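PDB 1WDE: diphthine synthase from Aeropyrum pernix, which probably uses S-adenosyl-L-methionine to trimethylate the amino group of a modified histidine in elongation factor 2, forming the diphthine intermediate of diphthamide biosynthesis. Local coordinates for residues G139-P144 and L167-L172; A171-D176 and Y245-P250; L24-A29 and R115-V120; V13-A18 and A87-G92. All blocks are in the same frame, centred on the assembly; numbering follows the deposited sequence.

Contact 1 of 4, residues G139-P144 and L167-L172; sequences GTVTLP and LHTTAL
The carbonyl oxygen of L172 is gripped twice by the neighbouring strand: L143 N gives L172 O a straight hydrogen bond of 2.7 Å, and T142 CA approaches L172 O at 3.4 Å as a CA-H...O contact. T170 O is met in the same manner, by V141 N at 3.0 Å and by the CA of T140. L172 N bonds V141 O, while the bond from T170 N to G139 O is weak. The two strands run parallel and are linked through helix 153-165, a beta-alpha-beta unit within the tetrapyrrole methylase family region. T140, T142, T170 and L172 share one face of the sheet. T140 and T170 lie side by side, with T140 OG1 3.6 Å from T170 CB. T140 CG2, anti to the backbone N, lies 3.8 Å from L172 CG. An alanine here would probably open a gap beside T170 and leave L172 CG without its methyl neighbour. T170 OG1 itself bonds R127. On the other face V141 CG2 rests 3.9 Å from A171 CB; L143 CG lies 4.2 Å from A171 CB, an approach that the small alanine probably permits, while V155 of helix 153-165 packs on V141 and L143.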
loop_
_atom_site.group_PDB
_atom_site.type_symbol
_atom_site.label_atom_id
_atom_site.label_comp_id
_atom_site.label_asym_id
_atom_site.label_seq_id
_atom_site.Cartn_x
_atom_site.Cartn_y
_atom_site.Cartn_z
ATOM N N GLY A 139 -1.660 3.076 11.195
ATOM C CA GLY A 139 -0.459 2.584 10.535
ATOM C C GLY A 139 -0.732 1.605 9.393
ATOM O O GLY A 139 -1.795 0.962 9.333
ATOM N N THR A 140 0.214 1.520 8.462
ATOM C CA THR A 140 0.096 0.623 7.316
ATOM C C THR A 140 1.223 -0.404 7.388
ATOM O O THR A 140 2.356 -0.054 7.708
ATOM C CB THR A 140 0.210 1.403 5.973
ATOM O OG1 THR A 140 -0.887 2.320 5.853
ATOM C CG2 THR A 140 0.184 0.430 4.768
ATOM N N VAL A 141 0.922 -1.665 7.096
ATOM C CA VAL A 141 1.948 -2.716 7.122
ATOM C C VAL A 141 1.939 -3.421 5.764
ATOM O O VAL A 141 1.013 -3.235 4.978
ATOM C CB VAL A 141 1.650 -3.763 8.211
ATOM C CG1 VAL A 141 1.554 -3.087 9.582
ATOM C CG2 VAL A 141 0.344 -4.483 7.882
ATOM N N THR A 142 2.975 -4.197 5.474
ATOM C CA THR A 142 3.006 -4.936 4.213
ATOM C C THR A 142 3.109 -6.415 4.583
ATOM O O THR A 142 3.951 -6.784 5.388
ATOM C CB THR A 142 4.220 -4.545 3.342
ATOM O OG1 THR A 142 4.165 -3.141 3.066
ATOM C CG2 THR A 142 4.178 -5.312 1.981
ATOM N N LEU A 143 2.244 -7.260 4.027
ATOM C CA LEU A 143 2.299 -8.689 4.348
ATOM C C LEU A 143 3.294 -9.308 3.364
ATOM O O LEU A 143 3.056 -9.330 2.155
ATOM C CB LEU A 143 0.903 -9.315 4.216
ATOM C CG LEU A 143 -0.196 -8.601 5.023
ATOM C CD1 LEU A 143 -1.512 -9.362 4.887
ATOM C CD2 LEU A 143 0.234 -8.491 6.497
ATOM N N PRO A 144 4.434 -9.798 3.875
ATOM C CA PRO A 144 5.487 -10.407 3.054
ATOM C C PRO A 144 5.115 -11.726 2.402
ATOM O O PRO A 144 4.322 -12.505 2.941
ATOM C CB PRO A 144 6.637 -10.572 4.046
ATOM C CG PRO A 144 5.901 -10.915 5.332
ATOM C CD PRO A 144 4.742 -9.931 5.316
ATOM N N LEU A 167 -7.566 2.351 15.817
ATOM C CA LEU A 167 -7.301 2.684 14.422
ATOM C C LEU A 167 -7.412 1.498 13.459
ATOM O O LEU A 167 -7.077 0.377 13.810
ATOM C CB LEU A 167 -5.899 3.284 14.295
ATOM C CG LEU A 167 -5.547 4.499 15.170
ATOM C CD1 LEU A 167 -4.079 4.878 14.973
ATOM C CD2 LEU A 167 -6.440 5.649 14.800
ATOM N N HIS A 168 -7.866 1.775 12.237
ATOM C CA HIS A 168 -8.010 0.751 11.195
ATOM C C HIS A 168 -6.644 0.525 10.552
ATOM O O HIS A 168 -5.906 1.481 10.263
ATOM C CB HIS A 168 -8.964 1.204 10.092
ATOM C CG HIS A 168 -10.303 1.670 10.570
ATOM N ND1 HIS A 168 -11.045 0.984 11.510
ATOM C CD2 HIS A 168 -11.093 2.684 10.134
ATOM C CE1 HIS A 168 -12.234 1.549 11.626
ATOM N NE2 HIS A 168 -12.290 2.583 10.799
ATOM N N THR A 169 -6.304 -0.738 10.322
ATOM C CA THR A 169 -5.026 -1.072 9.713
ATOM C C THR A 169 -5.160 -1.222 8.197
ATOM O O THR A 169 -6.134 -1.787 7.686
ATOM C CB THR A 169 -4.480 -2.418 10.257
ATOM O OG1 THR A 169 -4.262 -2.324 11.670
ATOM C CG2 THR A 169 -3.168 -2.772 9.571
ATOM N N THR A 170 -4.193 -0.694 7.469
ATOM C CA THR A 170 -4.202 -0.882 6.036
ATOM C C THR A 170 -3.098 -1.918 5.865
ATOM O O THR A 170 -1.992 -1.734 6.370
ATOM C CB THR A 170 -3.843 0.393 5.265
ATOM O OG1 THR A 170 -4.853 1.397 5.498
ATOM C CG2 THR A 170 -3.799 0.073 3.746
ATOM N N ALA A 171 -3.401 -3.037 5.219
ATOM C CA ALA A 171 -2.379 -4.054 5.038
ATOM C C ALA A 171 -2.157 -4.280 3.550
ATOM O O ALA A 171 -3.056 -4.711 2.811
ATOM C CB ALA A 171 -2.785 -5.350 5.735
ATOM N N LEU A 172 -0.948 -3.961 3.108
ATOM C CA LEU A 172 -0.601 -4.118 1.709
ATOM C C LEU A 172 -0.061 -5.531 1.486
ATOM O O LEU A 172 0.437 -6.183 2.407
ATOM C CB LEU A 172 0.459 -3.084 1.314
ATOM C CG LEU A 172 0.166 -1.599 1.610
ATOM C CD1 LEU A 172 1.307 -0.754 1.028
ATOM C CD2 LEU A 172 -1.174 -1.169 1.018
#

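Contact 2 of 4, residues A171-D176 and Y245-P250; sequences ALLDVD and YSIVIP
Strands 171-173 and 246-249 run antiparallel, with an angle of 156° between their directions and axes that approach to 4.9 Å. A171 and I247 form a hydrogen-bonded pair: A171 N donates to I247 O at 2.7 Å, and I247 N returns a bond of 2.8 Å to A171 O. Beyond this pair the backbones part, and a water takes up the pairing: it accepts from L173 N at 3.2 Å and lies 2.6 Å from Y245 O, to which it can donate. The pairing sets strand 246-249 against the run of strand 168-173 inside the mixed sheet, with strand 213-217 on its far side bonded through S246 and V216. L173, which by similarity binds S-adenosyl-L-methionine, is one of the main side chains here, with I247 as its neighbour across the contact. Its two methyls divide the work. L173 CD1 lies 3.7 Å from Y245 O and also meets Y245 CB; the two side chains run alongside each other in the same direction. CD2 turns to I247 instead, the two side chains crossing at about a right angle with L173 CD2 4.1 Å from I247 CD1. An alanine in place of L173 would probably cost I247 CD1 this neighbour and open a gap beside Y245 CB. Branched apolar chains suit this buried place, since P184 and V188 of helix 184-202 close over L173 and I247 respectively. A171 CB, being small, admits both I247 CB and, more distantly, the CD1 of I249 at 4.4 Å from A171 CB.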
loop_
_atom_site.group_PDB
_atom_site.type_symbol
_atom_site.label_atom_id
_atom_site.label_comp_id
_atom_site.label_asym_id
_atom_site.label_seq_id
_atom_site.Cartn_x
_atom_site.Cartn_y
_atom_site.Cartn_z
ATOM N N ALA A 171 -3.401 -3.037 5.219
ATOM C CA ALA A 171 -2.379 -4.054 5.038
ATOM C C ALA A 171 -2.157 -4.280 3.550
ATOM O O ALA A 171 -3.056 -4.711 2.811
ATOM C CB ALA A 171 -2.785 -5.350 5.735
ATOM N N LEU A 172 -0.948 -3.961 3.108
ATOM C CA LEU A 172 -0.601 -4.118 1.709
ATOM C C LEU A 172 -0.061 -5.531 1.486
ATOM O O LEU A 172 0.437 -6.183 2.407
ATOM C CB LEU A 172 0.459 -3.084 1.314
ATOM C CG LEU A 172 0.166 -1.599 1.610
ATOM C CD1 LEU A 172 1.307 -0.754 1.028
ATOM C CD2 LEU A 172 -1.174 -1.169 1.018
ATOM N N LEU A 173 -0.158 -5.994 0.248
ATOM C CA LEU A 173 0.319 -7.325 -0.115
ATOM C C LEU A 173 1.620 -7.206 -0.925
ATOM O O LEU A 173 1.729 -6.393 -1.844
ATOM C CB LEU A 173 -0.745 -8.052 -0.952
ATOM C CG LEU A 173 -2.087 -8.351 -0.268
ATOM C CD1 LEU A 173 -3.132 -8.702 -1.295
ATOM C CD2 LEU A 173 -1.898 -9.480 0.719
ATOM N N ASP A 174 2.599 -8.012 -0.548
ATOM C CA ASP A 174 3.900 -8.074 -1.206
ATOM C C ASP A 174 3.746 -8.353 -2.716
ATOM O O ASP A 174 2.676 -8.762 -3.190
ATOM C CB ASP A 174 4.701 -9.191 -0.535
ATOM C CG ASP A 174 6.197 -8.996 -0.634
ATOM O OD1 ASP A 174 6.915 -9.859 -0.091
ATOM O OD2 ASP A 174 6.652 -7.995 -1.239
ATOM N N VAL A 175 4.819 -8.124 -3.466
ATOM C CA VAL A 175 4.850 -8.349 -4.918
ATOM C C VAL A 175 6.199 -9.003 -5.231
ATOM O O VAL A 175 7.227 -8.547 -4.742
ATOM C CB VAL A 175 4.743 -7.011 -5.703
ATOM C CG1 VAL A 175 3.337 -6.469 -5.633
ATOM C CG2 VAL A 175 5.697 -5.983 -5.114
ATOM N N ASP A 176 6.214 -10.070 -6.024
ATOM C CA ASP A 176 7.484 -10.736 -6.306
ATOM C C ASP A 176 8.214 -10.164 -7.511
ATOM O O ASP A 176 7.864 -9.091 -8.009
ATOM C CB ASP A 176 7.288 -12.247 -6.496
ATOM C CG ASP A 176 6.454 -12.587 -7.726
ATOM O OD1 ASP A 176 6.449 -11.790 -8.693
ATOM O OD2 ASP A 176 5.816 -13.664 -7.720
ATOM N N TYR A 245 -4.979 -6.096 -4.803
ATOM C CA TYR A 245 -5.712 -5.747 -3.596
ATOM C C TYR A 245 -4.882 -5.157 -2.477
ATOM O O TYR A 245 -3.657 -5.249 -2.457
ATOM C CB TYR A 245 -6.357 -6.998 -2.961
ATOM C CG TYR A 245 -7.272 -7.808 -3.837
ATOM C CD1 TYR A 245 -6.819 -8.965 -4.481
ATOM C CD2 TYR A 245 -8.602 -7.445 -3.985
ATOM C CE1 TYR A 245 -7.686 -9.749 -5.250
ATOM C CE2 TYR A 245 -9.478 -8.213 -4.744
ATOM C CZ TYR A 245 -9.021 -9.364 -5.369
ATOM O OH TYR A 245 -9.933 -10.132 -6.051
ATOM N N SER A 246 -5.611 -4.582 -1.525
ATOM C CA SER A 246 -5.048 -4.099 -0.282
ATOM C C SER A 246 -6.105 -4.629 0.681
ATOM O O SER A 246 -7.258 -4.896 0.280
ATOM C CB SER A 246 -4.912 -2.563 -0.244
ATOM O OG SER A 246 -6.155 -1.929 -0.456
ATOM N N ILE A 247 -5.716 -4.833 1.935
ATOM C CA ILE A 247 -6.639 -5.347 2.924
ATOM C C ILE A 247 -6.816 -4.331 4.054
ATOM O O ILE A 247 -5.861 -3.700 4.485
ATOM C CB ILE A 247 -6.097 -6.679 3.489
ATOM C CG1 ILE A 247 -6.124 -7.758 2.391
ATOM C CG2 ILE A 247 -6.929 -7.129 4.673
ATOM C CD1 ILE A 247 -5.362 -9.000 2.763
ATOM N N VAL A 248 -8.050 -4.108 4.478
ATOM C CA VAL A 248 -8.246 -3.225 5.604
ATOM C C VAL A 248 -8.737 -4.111 6.753
ATOM O O VAL A 248 -9.696 -4.883 6.591
ATOM C CB VAL A 248 -9.254 -2.098 5.282
ATOM C CG1 VAL A 248 -9.639 -1.349 6.573
ATOM C CG2 VAL A 248 -8.621 -1.125 4.288
ATOM N N ILE A 249 -8.024 -4.051 7.876
ATOM C CA ILE A 249 -8.371 -4.791 9.110
ATOM C C ILE A 249 -8.827 -3.667 10.062
ATOM O O ILE A 249 -8.021 -3.015 10.722
ATOM C CB ILE A 249 -7.142 -5.528 9.695
ATOM C CG1 ILE A 249 -6.596 -6.528 8.658
ATOM C CG2 ILE A 249 -7.537 -6.279 10.999
ATOM C CD1 ILE A 249 -5.178 -7.039 8.993
ATOM N N PRO A 250 -10.139 -3.459 10.165
ATOM C CA PRO A 250 -10.658 -2.392 11.010
ATOM C C PRO A 250 -10.582 -2.562 12.510
ATOM O O PRO A 250 -10.435 -3.684 13.027
ATOM C CB PRO A 250 -12.094 -2.268 10.528
ATOM C CG PRO A 250 -12.481 -3.683 10.348
ATOM C CD PRO A 250 -11.224 -4.384 9.788
HETATM O O HOH W 1 -1.514 -3.946 -1.733
#

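Contact 3 of 4, residues L24-A29 and R115-V120; sequences LEALDA and RYIPGV
Helix 24-29 lies against the end of strand 115-117 at an angle of 129° between their directions, with axes 9.8 Å apart, and A26 and I117 are the residues whose CA atoms come nearest. I117 does most of the touching. Its CG2, anti to the backbone N, lies 3.9 Å from A26 CA and 4.1 Å from A26 CB, so the methyl rests against the helix backbone itself. Its CG1, beside the backbone N (chi1 -55°), faces the next turn of the helix, 4.4 Å from A29 CB. Alanine suits both places, since a longer chain would probably hold the branched isoleucine off. The helix follows strand 9-14 in the chain, and A26 packs on V13 of that strand as well as on I117, so it covers the join between strand 9-14 and 113-117, the latter an outermost strand of the parallel sheet. E25 flanks the patch. With CG between its backbone N and carbonyl carbon, the chain runs out extended and crosses I117 and P118 obliquely, bringing E25 OE2 to 3.5 Å from I117 CG2 and 4.0 Å from P118 CD. P118 CD also sits over the centre of the Y116 ring, whose OH bonds D93, a residue that by similarity binds S-adenosyl-L-methionine. No direct hydrogen bond joins 24-29 to 115-120. One water donates to E25 OE2 at 2.8 Å and to P118 O at 2.6 Å; with both its protons spent on acceptors, this bridge is consistent with an ionised E25, which would add a polar link at the solvent-facing margin of an otherwise apolar contact.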
loop_
_atom_site.group_PDB
_atom_site.type_symbol
_atom_site.label_atom_id
_atom_site.label_comp_id
_atom_site.label_asym_id
_atom_site.label_seq_id
_atom_site.Cartn_x
_atom_site.Cartn_y
_atom_site.Cartn_z
ATOM N N LEU A 24 -3.410 16.662 -14.911
ATOM C CA LEU A 24 -2.896 17.531 -15.974
ATOM C C LEU A 24 -1.445 17.952 -15.694
ATOM O O LEU A 24 -0.577 17.896 -16.583
ATOM C CB LEU A 24 -3.785 18.772 -16.092
ATOM C CG LEU A 24 -5.254 18.465 -16.399
ATOM C CD1 LEU A 24 -6.061 19.747 -16.373
ATOM C CD2 LEU A 24 -5.364 17.786 -17.759
ATOM N N GLU A 25 -1.157 18.347 -14.455
ATOM C CA GLU A 25 0.211 18.771 -14.168
ATOM C C GLU A 25 1.213 17.640 -14.280
ATOM O O GLU A 25 2.381 17.873 -14.629
ATOM C CB GLU A 25 0.315 19.455 -12.797
ATOM C CG GLU A 25 -0.304 18.697 -11.625
ATOM C CD GLU A 25 0.078 19.314 -10.283
ATOM O OE1 GLU A 25 -0.082 20.546 -10.109
ATOM O OE2 GLU A 25 0.534 18.559 -9.404
ATOM N N ALA A 26 0.789 16.407 -13.995
ATOM C CA ALA A 26 1.717 15.290 -14.123
ATOM C C ALA A 26 2.019 15.066 -15.621
ATOM O O ALA A 26 3.166 14.844 -16.013
ATOM C CB ALA A 26 1.113 14.010 -13.522
ATOM N N LEU A 27 0.968 15.080 -16.434
ATOM C CA LEU A 27 1.110 14.891 -17.878
ATOM C C LEU A 27 2.064 15.993 -18.370
ATOM O O LEU A 27 3.067 15.716 -19.034
ATOM C CB LEU A 27 -0.264 15.012 -18.568
ATOM C CG LEU A 27 -1.301 13.887 -18.392
ATOM C CD1 LEU A 27 -2.657 14.343 -18.862
ATOM C CD2 LEU A 27 -0.882 12.657 -19.160
ATOM N N ASP A 28 1.757 17.234 -18.000
ATOM C CA ASP A 28 2.575 18.392 -18.373
ATOM C C ASP A 28 4.045 18.215 -17.946
ATOM O O ASP A 28 4.964 18.305 -18.769
ATOM C CB ASP A 28 1.999 19.648 -17.725
ATOM C CG ASP A 28 2.656 20.920 -18.224
ATOM O OD1 ASP A 28 2.442 21.983 -17.597
ATOM O OD2 ASP A 28 3.378 20.863 -19.244
ATOM N N ALA A 29 4.265 17.954 -16.661
ATOM C CA ALA A 29 5.613 17.771 -16.125
ATOM C C ALA A 29 6.467 16.788 -16.908
ATOM O O ALA A 29 7.622 17.073 -17.220
ATOM C CB ALA A 29 5.540 17.317 -14.661
ATOM N N ARG A 115 10.939 18.488 -7.144
ATOM C CA ARG A 115 9.512 18.805 -7.208
ATOM C C ARG A 115 8.745 17.490 -7.045
ATOM O O ARG A 115 9.019 16.507 -7.742
ATOM C CB ARG A 115 9.154 19.427 -8.559
ATOM C CG ARG A 115 10.002 20.613 -8.946
ATOM C CD ARG A 115 9.633 21.831 -8.145
ATOM N NE ARG A 115 8.503 22.550 -8.724
ATOM C CZ ARG A 115 7.894 23.568 -8.121
ATOM N NH1 ARG A 115 6.871 24.186 -8.701
ATOM N NH2 ARG A 115 8.300 23.954 -6.921
ATOM N N TYR A 116 7.802 17.473 -6.116
ATOM C CA TYR A 116 6.998 16.279 -5.882
ATOM C C TYR A 116 5.643 16.532 -6.533
ATOM O O TYR A 116 4.888 17.400 -6.092
ATOM C CB TYR A 116 6.864 16.024 -4.365
ATOM C CG TYR A 116 5.635 15.225 -3.950
ATOM C CD1 TYR A 116 5.197 14.128 -4.694
ATOM C CD2 TYR A 116 4.926 15.562 -2.808
ATOM C CE1 TYR A 116 4.075 13.395 -4.302
ATOM C CE2 TYR A 116 3.805 14.831 -2.404
ATOM C CZ TYR A 116 3.387 13.759 -3.159
ATOM O OH TYR A 116 2.256 13.070 -2.786
ATOM N N ILE A 117 5.352 15.802 -7.609
ATOM C CA ILE A 117 4.066 15.967 -8.287
ATOM C C ILE A 117 3.189 14.804 -7.809
ATOM O O ILE A 117 3.455 13.656 -8.131
ATOM C CB ILE A 117 4.211 15.903 -9.824
ATOM C CG1 ILE A 117 5.241 16.942 -10.296
ATOM C CG2 ILE A 117 2.839 16.186 -10.483
ATOM C CD1 ILE A 117 4.937 18.349 -9.806
ATOM N N PRO A 118 2.138 15.095 -7.029
ATOM C CA PRO A 118 1.302 13.981 -6.553
ATOM C C PRO A 118 0.437 13.233 -7.572
ATOM O O PRO A 118 0.066 13.770 -8.622
ATOM C CB PRO A 118 0.467 14.605 -5.429
ATOM C CG PRO A 118 0.509 16.074 -5.669
ATOM C CD PRO A 118 1.840 16.352 -6.323
ATOM N N GLY A 119 0.161 11.967 -7.258
ATOM C CA GLY A 119 -0.686 11.142 -8.102
ATOM C C GLY A 119 -1.690 10.430 -7.205
ATOM O O GLY A 119 -1.459 10.318 -5.993
ATOM N N VAL A 120 -2.808 9.966 -7.755
ATOM C CA VAL A 120 -3.772 9.232 -6.926
ATOM C C VAL A 120 -3.182 7.847 -6.658
ATOM O O VAL A 120 -2.863 7.114 -7.606
ATOM C CB VAL A 120 -5.142 9.043 -7.627
ATOM C CG1 VAL A 120 -6.052 8.162 -6.757
ATOM C CG2 VAL A 120 -5.816 10.393 -7.860
HETATM O O HOH W 2 -0.680 16.024 -9.719
#

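Contact 4 of 4, residues V13-A18 and A87-G92; sequences VGWGYA and AVVTAG
V89 holds CG1 anti to its backbone N (chi1 -171°), which sets this methyl against W15; W15 in turn is twisted away from the usual staggered position (chi1 -149°), and V89 CG1 stands 3.7 Å from W15 CB, the W15 and V89 side chains set at a slant. These residues sit where the parallel pairing of 13-14 with 89-90 gives way to a classic beta bulge, W15 and G16 both facing G92. Before the bulge the pairing is regular: V13 N bonds V88 O, T90 N bonds V13 O, and W15 N bonds T90 O at 2.8 Å. Glycine suits three of the places here. A side chain on G14 would probably collide with G92 O, while G16 and G92 take backbone angles at which a CB would be jammed against the preceding carbonyl. D93, which by similarity binds S-adenosyl-L-methionine, follows directly. The indole lies among L27 and V30 of helix 24-32 and L49 of helix 47-57, with NE1 bonded to S52. G16 and G92 then bond each other both ways: G16 N reaches G92 O at 3.2 Å in the carbonyl plane, on a lone pair, whereas G92 N meets G16 O at 2.8 Å from above the carbonyl plane, 81° out of it.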
loop_
_atom_site.group_PDB
_atom_site.type_symbol
_atom_site.label_atom_id
_atom_site.label_comp_id
_atom_site.label_asym_id
_atom_site.label_seq_id
_atom_site.Cartn_x
_atom_site.Cartn_y
_atom_site.Cartn_z
ATOM N N VAL A 13 7.177 12.104 -10.025
ATOM C CA VAL A 13 5.800 12.173 -10.487
ATOM C C VAL A 13 4.895 10.954 -10.250
ATOM O O VAL A 13 5.211 9.840 -10.672
ATOM C CB VAL A 13 5.813 12.470 -12.007
ATOM C CG1 VAL A 13 4.422 12.846 -12.494
ATOM C CG2 VAL A 13 6.824 13.586 -12.306
ATOM N N GLY A 14 3.761 11.178 -9.589
ATOM C CA GLY A 14 2.807 10.101 -9.375
ATOM C C GLY A 14 1.926 10.066 -10.622
ATOM O O GLY A 14 1.373 11.082 -11.036
ATOM N N TRP A 15 1.798 8.898 -11.231
ATOM C CA TRP A 15 1.014 8.742 -12.448
ATOM C C TRP A 15 -0.420 8.212 -12.245
ATOM O O TRP A 15 -1.188 8.127 -13.198
ATOM C CB TRP A 15 1.764 7.798 -13.391
ATOM C CG TRP A 15 1.538 8.065 -14.850
ATOM C CD1 TRP A 15 0.937 7.239 -15.750
ATOM C CD2 TRP A 15 1.942 9.233 -15.582
ATOM N NE1 TRP A 15 0.942 7.816 -17.002
ATOM C CE2 TRP A 15 1.551 9.039 -16.926
ATOM C CE3 TRP A 15 2.594 10.423 -15.230
ATOM C CZ2 TRP A 15 1.790 9.991 -17.925
ATOM C CZ3 TRP A 15 2.833 11.375 -16.221
ATOM C CH2 TRP A 15 2.428 11.150 -17.557
ATOM N N GLY A 16 -0.800 7.884 -11.014
ATOM C CA GLY A 16 -2.129 7.318 -10.809
ATOM C C GLY A 16 -1.976 5.818 -11.038
ATOM O O GLY A 16 -0.950 5.386 -11.557
ATOM N N TYR A 17 -2.967 5.004 -10.695
ATOM C CA TYR A 17 -2.775 3.564 -10.854
ATOM C C TYR A 17 -3.453 2.895 -12.041
ATOM O O TYR A 17 -3.484 1.673 -12.126
ATOM C CB TYR A 17 -3.175 2.844 -9.554
ATOM C CG TYR A 17 -4.602 3.105 -9.152
ATOM C CD1 TYR A 17 -4.938 4.242 -8.399
ATOM C CD2 TYR A 17 -5.625 2.249 -9.551
ATOM C CE1 TYR A 17 -6.249 4.514 -8.061
ATOM C CE2 TYR A 17 -6.960 2.516 -9.215
ATOM C CZ TYR A 17 -7.262 3.647 -8.473
ATOM O OH TYR A 17 -8.572 3.931 -8.143
ATOM N N ALA A 18 -3.996 3.676 -12.961
ATOM C CA ALA A 18 -4.628 3.107 -14.142
ATOM C C ALA A 18 -4.686 4.168 -15.220
ATOM O O ALA A 18 -4.581 5.351 -14.930
ATOM C CB ALA A 18 -6.045 2.627 -13.824
ATOM N N ALA A 87 12.791 13.235 -14.769
ATOM C CA ALA A 87 11.565 12.800 -14.123
ATOM C C ALA A 87 11.597 11.313 -13.803
ATOM O O ALA A 87 12.098 10.509 -14.593
ATOM C CB ALA A 87 10.364 13.111 -15.014
ATOM N N VAL A 88 11.093 10.965 -12.622
ATOM C CA VAL A 88 10.988 9.575 -12.200
ATOM C C VAL A 88 9.492 9.382 -11.996
ATOM O O VAL A 88 8.863 10.064 -11.175
ATOM C CB VAL A 88 11.758 9.296 -10.888
ATOM C CG1 VAL A 88 11.496 7.868 -10.422
ATOM C CG2 VAL A 88 13.260 9.486 -11.116
ATOM N N VAL A 89 8.919 8.469 -12.770
ATOM C CA VAL A 89 7.489 8.216 -12.711
ATOM C C VAL A 89 7.130 6.917 -12.016
ATOM O O VAL A 89 7.702 5.868 -12.298
ATOM C CB VAL A 89 6.880 8.169 -14.104
ATOM C CG1 VAL A 89 5.361 8.126 -14.004
ATOM C CG2 VAL A 89 7.334 9.387 -14.914
ATOM N N THR A 90 6.153 7.010 -11.120
ATOM C CA THR A 90 5.663 5.871 -10.358
ATOM C C THR A 90 4.157 5.730 -10.555
ATOM O O THR A 90 3.458 6.725 -10.694
ATOM C CB THR A 90 5.951 6.073 -8.842
ATOM O OG1 THR A 90 7.370 6.111 -8.630
ATOM C CG2 THR A 90 5.343 4.932 -8.015
ATOM N N ALA A 91 3.655 4.500 -10.606
ATOM C CA ALA A 91 2.214 4.321 -10.702
ATOM C C ALA A 91 1.751 4.758 -9.293
ATOM O O ALA A 91 2.481 4.588 -8.324
ATOM C CB ALA A 91 1.874 2.839 -10.953
ATOM N N GLY A 92 0.570 5.338 -9.168
ATOM C CA GLY A 92 0.139 5.782 -7.852
ATOM C C GLY A 92 0.801 7.099 -7.474
ATOM O O GLY A 92 0.842 8.030 -8.273
#

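Overall arrangement
From the N terminus, segment 13-18 opens contact 4 and segment 24-29 opens contact 3. Contact 4 closes first, at 87-92, and contact 3 only at 115-120, so their loops cross. Together they tie three strands of the parallel sheet and helix 24-32; I117 O and G14 N, probably hydrogen-bonded, join them directly. The chain then passes to the mixed sheet. Contact 1 closes a short loop between 139-144 and 167-172, and contact 2 opens on the same strand, sharing A171 and L172, before closing a longer loop at 245-250. The two pairs do not touch: contacts 2 and 4 have centres about 19 Å apart and nearest atoms about 10 Å apart.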